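Guanylate kinase (Stenotrophomonas maltophilia, PDB 6WCT) catalyses the ATP-dependent phosphorylation of GMP to GDP, releasing ADP, and is thereby thought to serve the recycling of GMP and, indirectly, cGMP. Local coordinates at residues 44-49 with 197-202; 135-140 with 193-198. All blocks are in the same frame, centred on the assembly; numbering follows the deposited sequence.

Contact 1: 44-49 with 197-202; sequences ARDPQI and AIFTAS
I49 and F199 meet where the end of the P-loop helix of this P-loop kinase fold, 35-45, turns into strand 49-51 alongside helix 188-203. The link between helix and strand is a type I beta turn from D46 to I49, with D46 the first residue to leave helical geometry. The apolar part of the contact rests on one methyl group: CD1 of I49 lies 3.4 Å from CD2 of F199, a tight approach, and 3.8 Å from CG of the same ring. The side chain of I49 is extended, with CG1 anti to the carbonyl carbon (chi1 -56°) and CD1 anti to CA, which carries the methyl obliquely to the ring. Around this pair, F199 also packs on T42 and L116 and meets the ring of Y25, so the phenylalanine of helix 188-203 touches both helix 35-45, through T42, and the parallel sheet, through L116 and Y25.

D46 adds a looser van der Waals contact: OD2 sits at the edge of the F199 ring, near its plane, 3.9 Å from CB of F199, and the carboxylate is turned 53° from the ring. No hydrogen bond joins the two segments; the carboxylate of D46 is instead bound by a salt bridge from OD2 to R203, just beyond 197-202 on the same helix.

Within the helix, S202 folds back on the preceding turn. Its hydroxyl also pairs with Y25 OH, and it donates to the backbone oxygen of F199, OG to O 2.9 Å, from 23° outside the carbonyl plane.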
loop_
_atom_site.group_PDB
_atom_site.type_symbol
_atom_site.label_atom_id
_atom_site.label_comp_id
_atom_site.label_asym_id
_atom_site.label_seq_id
_atom_site.Cartn_x
_atom_site.Cartn_y
_atom_site.Cartn_z
ATOM N N ALA A 44 -14.382 -7.845 -8.647
ATOM C CA ALA A 44 -15.276 -8.931 -8.258
ATOM C C ALA A 44 -14.973 -9.390 -6.842
ATOM O O ALA A 44 -15.876 -9.817 -6.108
ATOM C CB ALA A 44 -15.173 -10.098 -9.242
ATOM N N ARG A 45 -13.693 -9.379 -6.469
ATOM C CA ARG A 45 -13.284 -9.734 -5.114
ATOM C C ARG A 45 -13.499 -8.585 -4.130
ATOM O O ARG A 45 -13.630 -8.822 -2.927
ATOM C CB ARG A 45 -11.818 -10.177 -5.108
ATOM C CG ARG A 45 -11.429 -10.962 -3.864
ATOM C CD ARG A 45 -9.959 -11.331 -3.884
ATOM N NE ARG A 45 -9.651 -12.224 -4.991
ATOM C CZ ARG A 45 -8.424 -12.627 -5.294
ATOM N NH1 ARG A 45 -7.393 -12.213 -4.573
ATOM N NH2 ARG A 45 -8.234 -13.439 -6.324
ATOM N N ASP A 46 -13.478 -7.338 -4.604
ATOM C CA ASP A 46 -13.568 -6.157 -3.742
ATOM C C ASP A 46 -14.653 -5.273 -4.343
ATOM O O ASP A 46 -14.364 -4.288 -5.035
ATOM C CB ASP A 46 -12.233 -5.417 -3.658
ATOM C CG ASP A 46 -12.196 -4.426 -2.514
ATOM O OD1 ASP A 46 -13.253 -4.235 -1.849
ATOM O OD2 ASP A 46 -11.112 -3.830 -2.300
ATOM N N PRO A 47 -15.923 -5.596 -4.092
ATOM C CA PRO A 47 -17.022 -4.902 -4.781
ATOM C C PRO A 47 -17.325 -3.496 -4.279
ATOM O O PRO A 47 -18.178 -2.823 -4.877
ATOM C CB PRO A 47 -18.212 -5.838 -4.546
ATOM C CG PRO A 47 -17.915 -6.456 -3.187
ATOM C CD PRO A 47 -16.398 -6.597 -3.128
ATOM N N GLN A 48 -16.694 -3.026 -3.201
ATOM C CA GLN A 48 -16.985 -1.656 -2.800
ATOM C C GLN A 48 -16.334 -0.612 -3.712
ATOM O O GLN A 48 -16.451 0.586 -3.433
ATOM C CB GLN A 48 -16.578 -1.432 -1.349
ATOM C CG GLN A 48 -15.145 -1.094 -1.157
ATOM C CD GLN A 48 -14.808 -0.957 0.307
ATOM O OE1 GLN A 48 -14.048 -1.757 0.842
ATOM N NE2 GLN A 48 -15.387 0.048 0.971
ATOM N N ILE A 49 -15.657 -1.019 -4.780
ATOM C CA ILE A 49 -15.026 -0.098 -5.716
ATOM C C ILE A 49 -15.763 -0.233 -7.032
ATOM O O ILE A 49 -15.875 -1.338 -7.573
ATOM C CB ILE A 49 -13.533 -0.390 -5.909
ATOM C CG1 ILE A 49 -12.798 -0.373 -4.577
ATOM C CG2 ILE A 49 -12.917 0.595 -6.903
ATOM C CD1 ILE A 49 -11.347 -0.803 -4.720
ATOM N N ALA A 197 -4.174 -6.280 -2.494
ATOM C CA ALA A 197 -3.433 -5.805 -1.325
ATOM C C ALA A 197 -3.298 -4.287 -1.332
ATOM O O ALA A 197 -3.420 -3.646 -0.284
ATOM C CB ALA A 197 -2.059 -6.461 -1.249
ATOM N N ILE A 198 -3.055 -3.695 -2.504
ATOM C CA ILE A 198 -2.936 -2.239 -2.607
ATOM C C ILE A 198 -4.250 -1.568 -2.220
ATOM O O ILE A 198 -4.265 -0.588 -1.472
ATOM C CB ILE A 198 -2.503 -1.832 -4.024
ATOM C CG1 ILE A 198 -1.066 -2.292 -4.311
ATOM C CG2 ILE A 198 -2.696 -0.300 -4.247
ATOM C CD1 ILE A 198 -0.621 -2.039 -5.784
ATOM N N PHE A 199 -5.383 -2.091 -2.720
ATOM C CA PHE A 199 -6.671 -1.490 -2.365
ATOM C C PHE A 199 -6.970 -1.652 -0.877
ATOM O O PHE A 199 -7.416 -0.700 -0.218
ATOM C CB PHE A 199 -7.788 -2.077 -3.218
ATOM C CG PHE A 199 -7.699 -1.696 -4.671
ATOM C CD1 PHE A 199 -6.829 -0.698 -5.092
ATOM C CD2 PHE A 199 -8.480 -2.328 -5.608
ATOM C CE1 PHE A 199 -6.748 -0.344 -6.439
ATOM C CE2 PHE A 199 -8.412 -1.974 -6.952
ATOM C CZ PHE A 199 -7.546 -0.992 -7.368
ATOM N N THR A 200 -6.715 -2.839 -0.329
ATOM C CA THR A 200 -6.916 -3.058 1.096
ATOM C C THR A 200 -6.054 -2.110 1.925
ATOM O O THR A 200 -6.539 -1.475 2.870
ATOM C CB THR A 200 -6.600 -4.512 1.441
ATOM O OG1 THR A 200 -7.532 -5.382 0.771
ATOM C CG2 THR A 200 -6.623 -4.737 2.961
ATOM N N ALA A 201 -4.766 -2.003 1.587
ATOM C CA ALA A 201 -3.873 -1.157 2.371
ATOM C C ALA A 201 -4.317 0.295 2.353
ATOM O O ALA A 201 -4.156 1.006 3.352
ATOM C CB ALA A 201 -2.445 -1.261 1.847
ATOM N N SER A 202 -4.861 0.759 1.234
ATOM C CA SER A 202 -5.237 2.162 1.165
ATOM C C SER A 202 -6.340 2.491 2.170
ATOM O O SER A 202 -6.364 3.598 2.707
ATOM C CB SER A 202 -5.654 2.529 -0.259
ATOM O OG SER A 202 -6.985 2.119 -0.525
#

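Contact 2: 135-140 with 193-198; sequences VTVFIL and DELCAI
V137 faces L195 and I198 across a helix-on-sheet interface of the P-loop kinase fold, where helix 188-203 packs against strand 135-140 of the five-stranded parallel sheet. Helix and strand run nearly antiparallel, their directions 167° apart with the axes 10.7 Å from each other at closest approach, and every contact between them is apolar.

The close-packed part centres on V137. Its CG2 meets CG2 of I198 end to end at 3.9 Å, while its CG1 stands 4.1 Å from CD1 of L195, which comes in obliquely. In L195 a chi1 of -171° sets CG opposite the backbone N and swings the leucine branch toward the strand. I198 brings two methyls to the sheet, CG2 and CD1, and both methyls of V137 touch them. Strand 181-184 closes this patch: I183 packs on V137 and L195, and Y181 packs on I198.

Toward the C-terminal end of the strand the fit slackens. I139 also directs its CB at the helix, yet its CD1 comes no nearer than 5.0 Å, to CD2 of L195, and the side chain packs instead on I38 of the P-loop helix. On the helix, E194 marks the more open side: it is partly exposed, touching I183 of its own chain and L204 of the second subunit. At the N-terminal end of the strand the core is extended by V135, whose CG1 lies 4.1 Å from CG2 of I198.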
loop_
_atom_site.group_PDB
_atom_site.type_symbol
_atom_site.label_atom_id
_atom_site.label_comp_id
_atom_site.label_asym_id
_atom_site.label_seq_id
_atom_site.Cartn_x
_atom_site.Cartn_y
_atom_site.Cartn_z
ATOM N N VAL A 135 -5.074 7.141 -5.307
ATOM C CA VAL A 135 -4.144 6.020 -5.239
ATOM C C VAL A 135 -3.912 5.547 -6.670
ATOM O O VAL A 135 -4.849 5.098 -7.333
ATOM C CB VAL A 135 -4.701 4.885 -4.362
ATOM C CG1 VAL A 135 -3.783 3.636 -4.423
ATOM C CG2 VAL A 135 -4.852 5.355 -2.938
ATOM N N THR A 136 -2.665 5.615 -7.148
ATOM C CA THR A 136 -2.375 5.348 -8.560
ATOM C C THR A 136 -1.429 4.157 -8.701
ATOM O O THR A 136 -0.437 4.062 -7.978
ATOM C CB THR A 136 -1.796 6.590 -9.248
ATOM O OG1 THR A 136 -0.523 6.885 -8.686
ATOM C CG2 THR A 136 -2.721 7.841 -9.041
ATOM N N VAL A 137 -1.755 3.250 -9.626
ATOM C CA VAL A 137 -1.033 1.998 -9.836
ATOM C C VAL A 137 -0.691 1.853 -11.315
ATOM O O VAL A 137 -1.550 2.064 -12.175
ATOM C CB VAL A 137 -1.867 0.779 -9.388
ATOM C CG1 VAL A 137 -1.050 -0.526 -9.555
ATOM C CG2 VAL A 137 -2.422 0.965 -7.956
ATOM N N PHE A 138 0.537 1.432 -11.621
ATOM C CA PHE A 138 0.901 1.150 -13.003
ATOM C C PHE A 138 1.188 -0.335 -13.161
ATOM O O PHE A 138 1.874 -0.938 -12.331
ATOM C CB PHE A 138 2.129 1.948 -13.477
ATOM C CG PHE A 138 2.172 2.124 -14.980
ATOM C CD1 PHE A 138 2.702 1.145 -15.793
ATOM C CD2 PHE A 138 1.648 3.263 -15.572
ATOM C CE1 PHE A 138 2.713 1.302 -17.170
ATOM C CE2 PHE A 138 1.661 3.427 -16.944
ATOM C CZ PHE A 138 2.192 2.444 -17.744
ATOM N N ILE A 139 0.659 -0.925 -14.228
ATOM C CA ILE A 139 0.844 -2.354 -14.484
ATOM C C ILE A 139 1.714 -2.486 -15.718
ATOM O O ILE A 139 1.402 -1.925 -16.777
ATOM C CB ILE A 139 -0.496 -3.094 -14.623
ATOM C CG1 ILE A 139 -1.284 -2.953 -13.305
ATOM C CG2 ILE A 139 -0.270 -4.552 -14.981
ATOM C CD1 ILE A 139 -2.581 -3.731 -13.231
ATOM N N LEU A 140 2.827 -3.193 -15.563
ATOM C CA LEU A 140 3.790 -3.430 -16.612
ATOM C C LEU A 140 3.645 -4.852 -17.125
ATOM O O LEU A 140 3.332 -5.761 -16.348
ATOM C CB LEU A 140 5.230 -3.228 -16.118
ATOM C CG LEU A 140 5.669 -1.805 -15.730
ATOM C CD1 LEU A 140 7.131 -1.804 -15.274
ATOM C CD2 LEU A 140 5.465 -0.844 -16.891
ATOM N N ASP A 193 -3.954 -10.664 -6.664
ATOM C CA ASP A 193 -3.673 -10.575 -5.232
ATOM C C ASP A 193 -2.985 -9.263 -4.885
ATOM O O ASP A 193 -3.280 -8.650 -3.850
ATOM C CB ASP A 193 -2.778 -11.726 -4.784
ATOM C CG ASP A 193 -3.465 -13.059 -4.834
ATOM O OD1 ASP A 193 -4.714 -13.100 -4.906
ATOM O OD2 ASP A 193 -2.737 -14.065 -4.782
ATOM N N GLU A 194 -2.032 -8.843 -5.721
ATOM C CA GLU A 194 -1.249 -7.646 -5.427
ATOM C C GLU A 194 -2.093 -6.385 -5.558
ATOM O O GLU A 194 -1.985 -5.469 -4.738
ATOM C CB GLU A 194 -0.022 -7.606 -6.347
ATOM C CG GLU A 194 0.953 -8.786 -6.073
ATOM C CD GLU A 194 2.260 -8.721 -6.865
ATOM O OE1 GLU A 194 2.305 -8.066 -7.928
ATOM O OE2 GLU A 194 3.255 -9.334 -6.410
ATOM N N LEU A 195 -2.932 -6.306 -6.584
ATOM C CA LEU A 195 -3.807 -5.147 -6.684
ATOM C C LEU A 195 -4.804 -5.141 -5.526
ATOM O O LEU A 195 -5.146 -4.077 -4.999
ATOM C CB LEU A 195 -4.507 -5.122 -8.043
ATOM C CG LEU A 195 -5.290 -3.849 -8.375
ATOM C CD1 LEU A 195 -4.389 -2.643 -8.364
ATOM C CD2 LEU A 195 -6.081 -3.951 -9.667
ATOM N N CYS A 196 -5.287 -6.317 -5.114
ATOM C CA CYS A 196 -6.161 -6.356 -3.944
ATOM C C CYS A 196 -5.435 -5.877 -2.686
ATOM O O CYS A 196 -6.015 -5.151 -1.874
ATOM C CB CYS A 196 -6.728 -7.763 -3.733
ATOM S SG CYS A 196 -7.928 -8.296 -4.985
ATOM N N ALA A 197 -4.174 -6.280 -2.494
ATOM C CA ALA A 197 -3.433 -5.805 -1.325
ATOM C C ALA A 197 -3.298 -4.287 -1.332
ATOM O O ALA A 197 -3.420 -3.646 -0.284
ATOM C CB ALA A 197 -2.059 -6.461 -1.249
ATOM N N ILE A 198 -3.055 -3.695 -2.504
ATOM C CA ILE A 198 -2.936 -2.239 -2.607
ATOM C C ILE A 198 -4.250 -1.568 -2.220
ATOM O O ILE A 198 -4.265 -0.588 -1.472
ATOM C CB ILE A 198 -2.503 -1.832 -4.024
ATOM C CG1 ILE A 198 -1.066 -2.292 -4.311
ATOM C CG2 ILE A 198 -2.696 -0.300 -4.247
ATOM C CD1 ILE A 198 -0.621 -2.039 -5.784
#

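Contacts 1 and 2 lie about 10 Å apart, centre to centre, on the same side of the chain's centre. Along the sequence 44-49 comes first and 135-140 second, and both find their partners on helix 188-203, where 193-198 and 197-202 overlap at A197 and I198. The helix thus ties the turn that follows the P-loop helix to strand 135-140 of the parallel sheet. The contacts are directly bridged: R45 NH1 forms a salt bridge with D193 OD1 at 2.8 Å, and S202 CB packs on V135 CG2. Since A197 and I198 also pack on the second subunit, the shared helix joins the kinase core to the dimer interface.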